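Local coordinates for protein YciF (Escherichia coli, PDB 2GS4) that is a homodimeric stress protein of uncertain biochemical role, whose ferritin-like, rubrerythrin-related helical fold suggests that it binds metal, at residues 5-10 / 127-132; 105-110 / 149-154; 119-124 / 135-140. All blocks are in the same frame, centred on the assembly; numbering follows the deposited sequence.

Contact 1. Residues 5-10 / 127-132; sequences TIEDVF and LGYRKA
Leu-127 reaches over the first turn of helix 6-33 and supplies the apolar part of this contact. Its CD2 methyl presses on Ile-6 CG2 at 3.4 Å, closer than a usual carbon-carbon contact, and the two branched chains cross obliquely. The other branch, CD1, sits 3.6 Å from Phe-10 CB. Leu-127 therefore straddles two residues one turn apart on the same helix.

The aromatic part is an offset edge-to-face pair. The edge of Tyr-129 is directed at the face of Phe-10, with ring centroids 6.0 Å apart and planes at 66°; the nearest carbons, Phe-10 CE1 and Tyr-129 CD2, are 4.2 Å apart. With CG of Phe-10 anti to the backbone N (chi1 180°), the ring's attachment point lies on the side of Leu-127 CD1. Leu-127 CB lies over the centre of the Tyr-129 ring, 3.8 Å above its plane, and so backs one face.

One polar bond crosses the contact: Tyr-129 OH donates to Glu-7 OE2 at 2.7 Å, on the anti side of the carboxylate and somewhat out of its plane. Glu-7 is bent at chi2, and its side chain crosses that of Tyr-129 at about a right angle, though the carboxylate and ring planes are only 46° apart. Asn-67 ND2 also hydrogen-bonds to Tyr-129 OH, tying in the loop after helix 38-63.

Both backbones show recognised helix-end motifs. Thr-5 and Asp-8 form a capping box, Asp-8 N bonding to Thr-5 OG1 and Thr-5 N to Asp-8 OD2. Gly-128, at positive phi, closes helix 95-126 in a Schellman motif, and Tyr-129 is the N-cap residue of helix 130-159. The contact thus joins the start of the first helix to the turn between the last two, at one end of a ferritin-like helical bundle.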
ATOM      1  N   THR A   5     -16.536  13.657  -0.870  1.00 35.59           N
ATOM      2  CA  THR A   5     -17.665  12.743  -0.740  1.00 31.95           C
ATOM      3  C   THR A   5     -17.162  11.307  -0.785  1.00 31.26           C
ATOM      4  O   THR A   5     -16.017  11.055  -1.170  1.00 28.15           O
ATOM      5  CB  THR A   5     -18.691  12.935  -1.873  1.00 33.62           C
ATOM      6  OG1 THR A   5     -18.142  12.451  -3.104  1.00 34.96           O
ATOM      7  CG2 THR A   5     -19.032  14.410  -2.033  1.00 43.12           C
ATOM      8  N   ILE A   6     -18.017  10.377  -0.375  1.00 29.63           N
ATOM      9  CA  ILE A   6     -17.692   8.955  -0.367  1.00 30.18           C
ATOM     10  C   ILE A   6     -17.365   8.570  -1.799  1.00 32.69           C
ATOM     11  O   ILE A   6     -16.495   7.748  -2.081  1.00 35.77           O
ATOM     12  CB  ILE A   6     -18.910   8.148   0.121  1.00 31.13           C
ATOM     13  CG1 ILE A   6     -19.237   8.549   1.562  1.00 33.30           C
ATOM     14  CG2 ILE A   6     -18.656   6.652  -0.010  1.00 30.60           C
ATOM     15  CD1 ILE A   6     -18.041   8.518   2.501  1.00 32.64           C
ATOM     16  N   GLU A   7     -18.090   9.221  -2.694  1.00 36.48           N
ATOM     17  CA  GLU A   7     -17.963   9.033  -4.120  1.00 34.06           C
ATOM     18  C   GLU A   7     -16.545   9.387  -4.586  1.00 33.51           C
ATOM     19  O   GLU A   7     -15.940   8.633  -5.351  1.00 26.65           O
ATOM     20  CB  GLU A   7     -19.010   9.908  -4.811  1.00 43.80           C
ATOM     21  CG  GLU A   7     -19.806   9.181  -5.857  1.00 59.74           C
ATOM     22  CD  GLU A   7     -18.901   8.550  -6.875  1.00 52.82           C
ATOM     23  OE1 GLU A   7     -17.922   9.218  -7.262  1.00 67.70           O
ATOM     24  OE2 GLU A   7     -19.162   7.403  -7.286  1.00 87.76           O
ATOM     25  N   ASP A   8     -16.012  10.523  -4.132  1.00 29.34           N
ATOM     26  CA  ASP A   8     -14.654  10.916  -4.519  1.00 30.82           C
ATOM     27  C   ASP A   8     -13.656   9.886  -3.994  1.00 29.57           C
ATOM     28  O   ASP A   8     -12.711   9.519  -4.688  1.00 27.28           O
ATOM     29  CB  ASP A   8     -14.247  12.280  -3.945  1.00 38.91           C
ATOM     30  CG  ASP A   8     -15.080  13.435  -4.475  1.00 45.05           C
ATOM     31  OD1 ASP A   8     -15.428  13.451  -5.676  1.00 41.65           O
ATOM     32  OD2 ASP A   8     -15.363  14.353  -3.675  1.00 39.45           O
ATOM     33  N   VAL A   9     -13.861   9.431  -2.757  1.00 27.82           N
ATOM     34  CA  VAL A   9     -12.973   8.434  -2.157  1.00 27.00           C
ATOM     35  C   VAL A   9     -13.038   7.158  -2.985  1.00 28.53           C
ATOM     36  O   VAL A   9     -12.012   6.550  -3.280  1.00 29.41           O
ATOM     37  CB  VAL A   9     -13.375   8.085  -0.695  1.00 27.30           C
ATOM     38  CG1 VAL A   9     -12.508   6.933  -0.175  1.00 25.09           C
ATOM     39  CG2 VAL A   9     -13.199   9.295   0.211  1.00 24.29           C
ATOM     40  N   PHE A  10     -14.249   6.755  -3.352  1.00 29.34           N
ATOM     41  CA  PHE A  10     -14.428   5.551  -4.148  1.00 27.33           C
ATOM     42  C   PHE A  10     -13.745   5.656  -5.503  1.00 28.63           C
ATOM     43  O   PHE A  10     -13.025   4.733  -5.905  1.00 29.06           O
ATOM     44  CB  PHE A  10     -15.917   5.237  -4.338  1.00 27.66           C
ATOM     45  CG  PHE A  10     -16.176   4.000  -5.168  1.00 27.95           C
ATOM     46  CD1 PHE A  10     -16.639   4.108  -6.474  1.00 31.21           C
ATOM     47  CD2 PHE A  10     -15.946   2.725  -4.647  1.00 21.87           C
ATOM     48  CE1 PHE A  10     -16.864   2.966  -7.255  1.00 28.63           C
ATOM     49  CE2 PHE A  10     -16.165   1.585  -5.414  1.00 25.72           C
ATOM     50  CZ  PHE A  10     -16.630   1.707  -6.723  1.00 31.83           C
ATOM     51  N   LEU A 127     -22.679   3.045  -1.543  1.00 31.36           N
ATOM     52  CA  LEU A 127     -23.033   4.167  -2.410  1.00 28.96           C
ATOM     53  C   LEU A 127     -24.240   3.817  -3.279  1.00 33.65           C
ATOM     54  O   LEU A 127     -24.695   4.627  -4.081  1.00 35.63           O
ATOM     55  CB  LEU A 127     -21.842   4.562  -3.290  1.00 31.07           C
ATOM     56  CG  LEU A 127     -20.683   5.298  -2.606  1.00 36.13           C
ATOM     57  CD1 LEU A 127     -19.412   5.143  -3.424  1.00 42.05           C
ATOM     58  CD2 LEU A 127     -21.039   6.768  -2.437  1.00 34.93           C
ATOM     59  N   GLY A 128     -24.752   2.605  -3.112  1.00 29.58           N
ATOM     60  CA  GLY A 128     -25.902   2.179  -3.887  1.00 36.96           C
ATOM     61  C   GLY A 128     -25.567   1.694  -5.286  1.00 44.17           C
ATOM     62  O   GLY A 128     -26.451   1.634  -6.141  1.00 36.30           O
ATOM     63  N   TYR A 129     -24.298   1.371  -5.535  1.00 34.54           N
ATOM     64  CA  TYR A 129     -23.891   0.864  -6.848  1.00 47.08           C
ATOM     65  C   TYR A 129     -23.928  -0.655  -6.797  1.00 35.49           C
ATOM     66  O   TYR A 129     -22.900  -1.308  -6.625  1.00 39.08           O
ATOM     67  CB  TYR A 129     -22.474   1.313  -7.221  1.00 36.79           C
ATOM     68  CG  TYR A 129     -22.275   2.805  -7.211  1.00 33.02           C
ATOM     69  CD1 TYR A 129     -23.363   3.668  -7.285  1.00 40.79           C
ATOM     70  CD2 TYR A 129     -20.998   3.359  -7.103  1.00 34.06           C
ATOM     71  CE1 TYR A 129     -23.195   5.043  -7.244  1.00 38.62           C
ATOM     72  CE2 TYR A 129     -20.816   4.734  -7.059  1.00 38.24           C
ATOM     73  CZ  TYR A 129     -21.922   5.572  -7.128  1.00 38.66           C
ATOM     74  OH  TYR A 129     -21.768   6.937  -7.060  1.00 45.48           O
ATOM     75  N   ARG A 130     -25.127  -1.201  -6.957  1.00 36.09           N
ATOM     76  CA  ARG A 130     -25.372  -2.636  -6.908  1.00 40.91           C
ATOM     77  C   ARG A 130     -24.504  -3.487  -7.842  1.00 33.54           C
ATOM     78  O   ARG A 130     -23.818  -4.404  -7.394  1.00 29.65           O
ATOM     79  CB  ARG A 130     -26.849  -2.895  -7.208  1.00 41.31           C
ATOM     80  CG  ARG A 130     -27.315  -4.310  -6.962  1.00 53.20           C
ATOM     81  CD  ARG A 130     -28.511  -4.636  -7.844  1.00 76.68           C
ATOM     82  NE  ARG A 130     -28.138  -4.662  -9.257  1.00 70.93           N
ATOM     83  CZ  ARG A 130     -28.472  -3.733 -10.147  1.00 70.68           C
ATOM     84  NH1 ARG A 130     -29.200  -2.685  -9.783  1.00 56.56           N
ATOM     85  NH2 ARG A 130     -28.073  -3.848 -11.408  1.00 69.05           N
ATOM     86  N   LYS A 131     -24.537  -3.190  -9.137  1.00 35.42           N
ATOM     87  CA  LYS A 131     -23.764  -3.958 -10.108  1.00 34.27           C
ATOM     88  C   LYS A 131     -22.271  -3.881  -9.814  1.00 32.33           C
ATOM     89  O   LYS A 131     -21.544  -4.864  -9.976  1.00 37.11           O
ATOM     90  CB  LYS A 131     -24.044  -3.454 -11.526  1.00 36.29           C
ATOM     91  CG  LYS A 131     -23.293  -4.210 -12.596  1.00 40.73           C
ATOM     92  CD  LYS A 131     -23.838  -3.909 -13.975  1.00 68.50           C
ATOM     93  CE  LYS A 131     -23.076  -4.704 -15.017  1.00 52.82           C
ATOM     94  NZ  LYS A 131     -23.074  -6.154 -14.683  1.00 52.29           N
ATOM     95  N   ALA A 132     -21.811  -2.713  -9.383  1.00 30.03           N
ATOM     96  CA  ALA A 132     -20.403  -2.546  -9.064  1.00 29.16           C
ATOM     97  C   ALA A 132     -20.032  -3.450  -7.887  1.00 32.28           C
ATOM     98  O   ALA A 132     -19.057  -4.193  -7.965  1.00 32.05           O
ATOM     99  CB  ALA A 132     -20.101  -1.085  -8.738  1.00 25.32           C
TER

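Contact 2. Residues 105-110 / 149-154; sequences AAQKVE and KLTDLA
Leu-150 is directed toward helix 105-110 and lies against three of its residues. CD1 is the branch that reaches the partner backbone, 3.6 Å from Ala-106 CB and 3.8 Å from Gln-107 N. The small side chain of Ala-106 lets the leucine methyl come this near the helix. CD2, the second branch, is 4.0 Å from the same Ala-106 CB. Glu-110 approaches differently: its chain crosses that of Leu-150 at about a right angle and offers CG, 3.9 Å from Leu-150 CD1, while its bend at chi2 carries the chain onward to a carboxylate close to that of Glu-143.

Helices 95-126 and 130-159, which hold the two segments, run antiparallel as neighbours in the ferritin-like bundle. Locally their axes come within 10.2 Å, with 159° between their N-to-C directions. Helix 38-63 adjoins the same interface, where Phe-44 touches Ala-106 and His-47 touches Glu-110.

Gln-107 and Leu-150 slide past each other in opposite directions, each reaching toward the other's helix, with Gln-107 CG 3.9 Å from Leu-150 CB. The glutamine is extended beyond CG: chi2 (175°) carries CD outward, and the amide is turned so that OE1 meets Thr-151 OG1. There the two side chains cross at about a right angle, and Thr-151 OG1 donates to Gln-107 OE1 over 3.2 Å, nearly along the C=O axis at 163°. Asp-147, one turn before Thr-151, also touches Gln-107. An alanine in place of Gln-107 would probably leave the Thr-151 hydroxyl without this acceptor and open a gap beside Leu-150 CB, where the glutamine CG now packs.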
ATOM      1  N   ALA A 105       6.401 -13.035  -1.487  1.00 20.91           N
ATOM      2  CA  ALA A 105       6.254 -11.706  -2.062  1.00 21.65           C
ATOM      3  C   ALA A 105       4.896 -11.622  -2.747  1.00 21.31           C
ATOM      4  O   ALA A 105       4.194 -10.623  -2.624  1.00 19.44           O
ATOM      5  CB  ALA A 105       7.376 -11.433  -3.057  1.00 21.47           C
ATOM      6  N   ALA A 106       4.526 -12.679  -3.463  1.00 20.11           N
ATOM      7  CA  ALA A 106       3.244 -12.717  -4.160  1.00 22.31           C
ATOM      8  C   ALA A 106       2.071 -12.684  -3.185  1.00 24.39           C
ATOM      9  O   ALA A 106       1.011 -12.139  -3.501  1.00 27.38           O
ATOM     10  CB  ALA A 106       3.158 -13.962  -5.049  1.00 24.47           C
ATOM     11  N   GLN A 107       2.253 -13.272  -2.001  1.00 21.11           N
ATOM     12  CA  GLN A 107       1.198 -13.277  -0.993  1.00 23.44           C
ATOM     13  C   GLN A 107       1.022 -11.869  -0.409  1.00 22.66           C
ATOM     14  O   GLN A 107      -0.061 -11.516   0.057  1.00 23.54           O
ATOM     15  CB  GLN A 107       1.519 -14.279   0.121  1.00 22.17           C
ATOM     16  CG  GLN A 107       1.450 -15.743  -0.310  1.00 25.00           C
ATOM     17  CD  GLN A 107       1.890 -16.684   0.806  1.00 32.96           C
ATOM     18  OE1 GLN A 107       1.156 -17.584   1.203  1.00 32.95           O
ATOM     19  NE2 GLN A 107       3.093 -16.469   1.316  1.00 35.53           N
ATOM     20  N   LYS A 108       2.096 -11.079  -0.426  1.00 23.18           N
ATOM     21  CA  LYS A 108       2.037  -9.702   0.072  1.00 27.84           C
ATOM     22  C   LYS A 108       1.206  -8.898  -0.922  1.00 23.93           C
ATOM     23  O   LYS A 108       0.397  -8.053  -0.535  1.00 21.88           O
ATOM     24  CB  LYS A 108       3.450  -9.098   0.187  1.00 28.55           C
ATOM     25  CG  LYS A 108       4.285  -9.621   1.364  1.00 23.73           C
ATOM     26  CD  LYS A 108       3.680  -9.200   2.695  1.00 24.73           C
ATOM     27  CE  LYS A 108       4.567  -9.604   3.869  1.00 32.16           C
ATOM     28  NZ  LYS A 108       4.013  -9.089   5.155  1.00 34.43           N
ATOM     29  N   VAL A 109       1.428  -9.159  -2.207  1.00 21.58           N
ATOM     30  CA  VAL A 109       0.681  -8.485  -3.260  1.00 20.55           C
ATOM     31  C   VAL A 109      -0.790  -8.866  -3.070  1.00 19.89           C
ATOM     32  O   VAL A 109      -1.676  -8.018  -3.187  1.00 19.79           O
ATOM     33  CB  VAL A 109       1.200  -8.897  -4.682  1.00 19.69           C
ATOM     34  CG1 VAL A 109       0.147  -8.577  -5.753  1.00 18.41           C
ATOM     35  CG2 VAL A 109       2.482  -8.148  -5.003  1.00 20.63           C
ATOM     36  N   GLU A 110      -1.055 -10.123  -2.727  1.00 23.02           N
ATOM     37  CA  GLU A 110      -2.439 -10.542  -2.516  1.00 22.28           C
ATOM     38  C   GLU A 110      -3.055  -9.930  -1.256  1.00 26.00           C
ATOM     39  O   GLU A 110      -4.236  -9.596  -1.248  1.00 20.85           O
ATOM     40  CB  GLU A 110      -2.565 -12.071  -2.476  1.00 23.52           C
ATOM     41  CG  GLU A 110      -2.314 -12.741  -3.831  1.00 27.93           C
ATOM     42  CD  GLU A 110      -3.014 -12.033  -4.982  1.00 29.90           C
ATOM     43  OE1 GLU A 110      -4.259 -11.942  -4.975  1.00 35.68           O
ATOM     44  OE2 GLU A 110      -2.308 -11.567  -5.897  1.00 35.56           O
ATOM     45  N   LYS A 149      -4.200 -20.651  -3.319  1.00 26.46           N
ATOM     46  CA  LYS A 149      -3.362 -21.466  -4.185  1.00 29.09           C
ATOM     47  C   LYS A 149      -1.889 -21.176  -3.873  1.00 29.29           C
ATOM     48  O   LYS A 149      -1.066 -22.087  -3.864  1.00 32.39           O
ATOM     49  CB  LYS A 149      -3.686 -21.171  -5.655  1.00 30.96           C
ATOM     50  CG  LYS A 149      -2.730 -21.807  -6.667  1.00 42.58           C
ATOM     51  CD  LYS A 149      -2.439 -23.276  -6.372  1.00 46.88           C
ATOM     52  CE  LYS A 149      -3.617 -24.184  -6.688  1.00 68.50           C
ATOM     53  NZ  LYS A 149      -4.857 -23.772  -5.982  1.00 77.51           N
ATOM     54  N   LEU A 150      -1.562 -19.912  -3.610  1.00 28.38           N
ATOM     55  CA  LEU A 150      -0.187 -19.531  -3.279  1.00 29.53           C
ATOM     56  C   LEU A 150       0.239 -20.186  -1.971  1.00 33.01           C
ATOM     57  O   LEU A 150       1.398 -20.564  -1.807  1.00 34.39           O
ATOM     58  CB  LEU A 150      -0.052 -18.003  -3.159  1.00 30.03           C
ATOM     59  CG  LEU A 150       0.118 -17.182  -4.442  1.00 24.51           C
ATOM     60  CD1 LEU A 150       0.163 -15.697  -4.115  1.00 24.52           C
ATOM     61  CD2 LEU A 150       1.400 -17.604  -5.141  1.00 25.45           C
ATOM     62  N   THR A 151      -0.698 -20.321  -1.040  1.00 33.34           N
ATOM     63  CA  THR A 151      -0.387 -20.949   0.238  1.00 34.11           C
ATOM     64  C   THR A 151      -0.143 -22.445   0.061  1.00 35.73           C
ATOM     65  O   THR A 151       0.741 -23.017   0.699  1.00 45.13           O
ATOM     66  CB  THR A 151      -1.517 -20.746   1.262  1.00 29.85           C
ATOM     67  OG1 THR A 151      -1.451 -19.416   1.788  1.00 37.91           O
ATOM     68  CG2 THR A 151      -1.394 -21.750   2.399  1.00 31.24           C
ATOM     69  N   ASP A 152      -0.933 -23.079  -0.803  1.00 34.03           N
ATOM     70  CA  ASP A 152      -0.771 -24.506  -1.064  1.00 28.58           C
ATOM     71  C   ASP A 152       0.621 -24.697  -1.643  1.00 25.60           C
ATOM     72  O   ASP A 152       1.306 -25.671  -1.351  1.00 27.90           O
ATOM     73  CB  ASP A 152      -1.814 -24.987  -2.075  1.00 36.21           C
ATOM     74  CG  ASP A 152      -3.231 -24.898  -1.539  1.00 39.45           C
ATOM     75  OD1 ASP A 152      -4.166 -24.807  -2.362  1.00 50.42           O
ATOM     76  OD2 ASP A 152      -3.414 -24.928  -0.302  1.00 41.47           O
ATOM     77  N   LEU A 153       1.037 -23.749  -2.474  1.00 27.92           N
ATOM     78  CA  LEU A 153       2.348 -23.817  -3.096  1.00 25.14           C
ATOM     79  C   LEU A 153       3.455 -23.597  -2.074  1.00 22.69           C
ATOM     80  O   LEU A 153       4.485 -24.259  -2.125  1.00 26.23           O
ATOM     81  CB  LEU A 153       2.441 -22.802  -4.237  1.00 29.50           C
ATOM     82  CG  LEU A 153       1.488 -23.184  -5.373  1.00 29.63           C
ATOM     83  CD1 LEU A 153       1.484 -22.109  -6.447  1.00 24.81           C
ATOM     84  CD2 LEU A 153       1.906 -24.525  -5.951  1.00 43.29           C
ATOM     85  N   ALA A 154       3.243 -22.682  -1.135  1.00 22.74           N
ATOM     86  CA  ALA A 154       4.255 -22.442  -0.113  1.00 26.38           C
ATOM     87  C   ALA A 154       4.433 -23.724   0.692  1.00 27.95           C
ATOM     88  O   ALA A 154       5.562 -24.133   0.979  1.00 28.97           O
ATOM     89  CB  ALA A 154       3.841 -21.299   0.803  1.00 34.46           C
TER

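Contact 3. Residues 119-124 / 135-140; sequences TLATLA and LLKETL
Leu-136 is the main bump here, and the hollow that receives it is built from Leu-120, Ala-121 and Ala-124. Its CB rests on the Ala-121 methyl, CB to CB at 3.8 Å. Further out, CD1 settles between two successive turns of the facing helix, 3.5 Å from Leu-120 O and 3.7 Å from Ala-124 CB. Chi1 of the leucine (-64°) sets CG toward the facing helix, and chi2 (160°) then places CD1 in the hollow. CB of Leu-120 forms one wall, 4.1 Å from Leu-136 CD1; Tyr-117, a turn earlier, also touches Leu-136.

Ala-121 is the smaller bump in return. Its methyl fits between Leu-136 and Lys-137, lying 3.9 Å from Lys-137 CG as well as against the leucine CB. The lysine contributes its aliphatic part to the packing, and its NZ makes a salt bridge to Glu-125, farther along the same opposing helix.

The alanines allow the backbones to come close: Ala-121 CA and Leu-136 CA are 5.1 Å apart, and the local axes approach to 8.6 Å. The angle between the N-to-C directions is 163°. This is the close packing of an antiparallel alpha-hairpin, here formed by helices 95-126 and 130-159 within the ferritin-like bundle.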
ATOM      1  N   THR A 119     -12.452  -3.193   0.440  1.00 27.35           N
ATOM      2  CA  THR A 119     -12.789  -1.789   0.659  1.00 26.23           C
ATOM      3  C   THR A 119     -13.660  -1.229  -0.475  1.00 30.05           C
ATOM      4  O   THR A 119     -14.682  -0.598  -0.221  1.00 28.54           O
ATOM      5  CB  THR A 119     -11.494  -0.935   0.804  1.00 26.44           C
ATOM      6  OG1 THR A 119     -10.785  -1.341   1.984  1.00 30.83           O
ATOM      7  CG2 THR A 119     -11.830   0.544   0.904  1.00 26.14           C
ATOM      8  N   LEU A 120     -13.265  -1.475  -1.722  1.00 25.57           N
ATOM      9  CA  LEU A 120     -14.021  -0.978  -2.876  1.00 30.13           C
ATOM     10  C   LEU A 120     -15.429  -1.570  -2.949  1.00 28.76           C
ATOM     11  O   LEU A 120     -16.391  -0.861  -3.251  1.00 26.62           O
ATOM     12  CB  LEU A 120     -13.265  -1.266  -4.185  1.00 24.26           C
ATOM     13  CG  LEU A 120     -12.012  -0.424  -4.455  1.00 24.89           C
ATOM     14  CD1 LEU A 120     -11.213  -1.034  -5.602  1.00 22.73           C
ATOM     15  CD2 LEU A 120     -12.416   1.008  -4.791  1.00 25.53           C
ATOM     16  N   ALA A 121     -15.551  -2.863  -2.673  1.00 30.58           N
ATOM     17  CA  ALA A 121     -16.850  -3.530  -2.709  1.00 26.43           C
ATOM     18  C   ALA A 121     -17.805  -2.944  -1.663  1.00 33.79           C
ATOM     19  O   ALA A 121     -18.984  -2.723  -1.951  1.00 25.87           O
ATOM     20  CB  ALA A 121     -16.675  -5.026  -2.489  1.00 28.13           C
ATOM     21  N   THR A 122     -17.296  -2.692  -0.454  1.00 28.15           N
ATOM     22  CA  THR A 122     -18.119  -2.124   0.619  1.00 22.35           C
ATOM     23  C   THR A 122     -18.529  -0.693   0.262  1.00 21.61           C
ATOM     24  O   THR A 122     -19.693  -0.317   0.430  1.00 28.98           O
ATOM     25  CB  THR A 122     -17.362  -2.147   1.992  1.00 25.05           C
ATOM     26  OG1 THR A 122     -17.072  -3.502   2.358  1.00 25.41           O
ATOM     27  CG2 THR A 122     -18.208  -1.525   3.099  1.00 22.14           C
ATOM     28  N   LEU A 123     -17.589   0.100  -0.247  1.00 23.36           N
ATOM     29  CA  LEU A 123     -17.896   1.473  -0.632  1.00 27.04           C
ATOM     30  C   LEU A 123     -18.949   1.473  -1.736  1.00 31.49           C
ATOM     31  O   LEU A 123     -19.928   2.210  -1.670  1.00 29.35           O
ATOM     32  CB  LEU A 123     -16.636   2.200  -1.107  1.00 27.26           C
ATOM     33  CG  LEU A 123     -15.612   2.494  -0.010  1.00 29.11           C
ATOM     34  CD1 LEU A 123     -14.466   3.304  -0.592  1.00 29.85           C
ATOM     35  CD2 LEU A 123     -16.272   3.262   1.126  1.00 24.82           C
ATOM     36  N   ALA A 124     -18.751   0.639  -2.750  1.00 31.99           N
ATOM     37  CA  ALA A 124     -19.708   0.554  -3.842  1.00 29.41           C
ATOM     38  C   ALA A 124     -21.078   0.191  -3.275  1.00 35.13           C
ATOM     39  O   ALA A 124     -22.084   0.794  -3.647  1.00 38.84           O
ATOM     40  CB  ALA A 124     -19.259  -0.494  -4.863  1.00 23.06           C
ATOM     41  N   LEU A 135     -19.642  -7.020  -8.897  1.00 29.23           N
ATOM     42  CA  LEU A 135     -18.436  -7.215  -9.683  1.00 29.61           C
ATOM     43  C   LEU A 135     -17.192  -7.197  -8.820  1.00 31.66           C
ATOM     44  O   LEU A 135     -16.313  -8.036  -8.968  1.00 24.78           O
ATOM     45  CB  LEU A 135     -18.317  -6.130 -10.743  1.00 24.52           C
ATOM     46  CG  LEU A 135     -19.424  -6.191 -11.785  1.00 26.23           C
ATOM     47  CD1 LEU A 135     -19.340  -4.974 -12.673  1.00 29.48           C
ATOM     48  CD2 LEU A 135     -19.296  -7.482 -12.587  1.00 32.50           C
ATOM     49  N   LEU A 136     -17.116  -6.223  -7.923  1.00 23.72           N
ATOM     50  CA  LEU A 136     -15.957  -6.112  -7.061  1.00 25.85           C
ATOM     51  C   LEU A 136     -15.831  -7.313  -6.131  1.00 24.18           C
ATOM     52  O   LEU A 136     -14.716  -7.727  -5.808  1.00 23.05           O
ATOM     53  CB  LEU A 136     -16.018  -4.799  -6.273  1.00 25.58           C
ATOM     54  CG  LEU A 136     -15.934  -3.549  -7.159  1.00 26.92           C
ATOM     55  CD1 LEU A 136     -16.481  -2.354  -6.405  1.00 30.91           C
ATOM     56  CD2 LEU A 136     -14.491  -3.309  -7.601  1.00 29.53           C
ATOM     57  N   LYS A 137     -16.956  -7.885  -5.705  1.00 23.88           N
ATOM     58  CA  LYS A 137     -16.880  -9.048  -4.835  1.00 24.85           C
ATOM     59  C   LYS A 137     -16.390 -10.247  -5.649  1.00 34.10           C
ATOM     60  O   LYS A 137     -15.799 -11.180  -5.101  1.00 27.78           O
ATOM     61  CB  LYS A 137     -18.240  -9.317  -4.163  1.00 27.22           C
ATOM     62  CG  LYS A 137     -18.469  -8.421  -2.926  1.00 59.78           C
ATOM     63  CD  LYS A 137     -19.920  -8.408  -2.454  1.00 72.76           C
ATOM     64  CE  LYS A 137     -20.166  -7.322  -1.399  1.00 57.93           C
ATOM     65  NZ  LYS A 137     -19.594  -7.610  -0.049  1.00 79.82           N
ATOM     66  N   GLU A 138     -16.614 -10.211  -6.962  1.00 26.94           N
ATOM     67  CA  GLU A 138     -16.154 -11.298  -7.815  1.00 27.60           C
ATOM     68  C   GLU A 138     -14.634 -11.266  -7.882  1.00 26.05           C
ATOM     69  O   GLU A 138     -13.982 -12.305  -7.808  1.00 26.67           O
ATOM     70  CB  GLU A 138     -16.768 -11.190  -9.216  1.00 35.87           C
ATOM     71  CG  GLU A 138     -18.254 -11.511  -9.204  1.00 41.12           C
ATOM     72  CD  GLU A 138     -18.883 -11.491 -10.582  1.00 48.63           C
ATOM     73  OE1 GLU A 138     -20.074 -11.853 -10.681  1.00 47.40           O
ATOM     74  OE2 GLU A 138     -18.199 -11.116 -11.563  1.00 48.16           O
ATOM     75  N   THR A 139     -14.059 -10.081  -8.017  1.00 26.86           N
ATOM     76  CA  THR A 139     -12.613  -9.997  -8.066  1.00 24.55           C
ATOM     77  C   THR A 139     -12.075 -10.352  -6.688  1.00 25.72           C
ATOM     78  O   THR A 139     -11.110 -11.104  -6.565  1.00 26.38           O
ATOM     79  CB  THR A 139     -12.141  -8.601  -8.468  1.00 23.50           C
ATOM     80  OG1 THR A 139     -12.529  -8.345  -9.823  1.00 29.37           O
ATOM     81  CG2 THR A 139     -10.623  -8.509  -8.372  1.00 21.06           C
ATOM     82  N   LEU A 140     -12.724  -9.834  -5.650  1.00 32.07           N
ATOM     83  CA  LEU A 140     -12.297 -10.127  -4.290  1.00 27.98           C
ATOM     84  C   LEU A 140     -12.145 -11.631  -4.100  1.00 29.11           C
ATOM     85  O   LEU A 140     -11.113 -12.101  -3.637  1.00 24.06           O
ATOM     86  CB  LEU A 140     -13.307  -9.596  -3.274  1.00 28.78           C
ATOM     87  CG  LEU A 140     -13.013 -10.011  -1.830  1.00 29.10           C
ATOM     88  CD1 LEU A 140     -11.646  -9.480  -1.413  1.00 22.13           C
ATOM     89  CD2 LEU A 140     -14.095  -9.489  -0.906  1.00 26.63           C
TER

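Contacts 2 and 3 sample the same antiparallel helix pair, 95-126 with 130-159, at centres 21 Å apart; contact 3 is nested inside the loop closed by contact 2. The axes are 8.6 Å apart in contact 3 and 10.2 Å in contact 2, so the pair is wider at the latter. Contact 1 adds the start of helix 6-33 to the connecting turn. Its centre is 10 Å from that of contact 3, and the two touch: Phe-10 CE2 lies 3.8 Å from Ala-124 CB, and Tyr-129 N probably hydrogen-bonds to Ala-124 O. Contacts 1 and 3 pack against the second subunit; contact 2 reaches it through Lys-108. Contacts 1 and 2 have centres 30 Å apart.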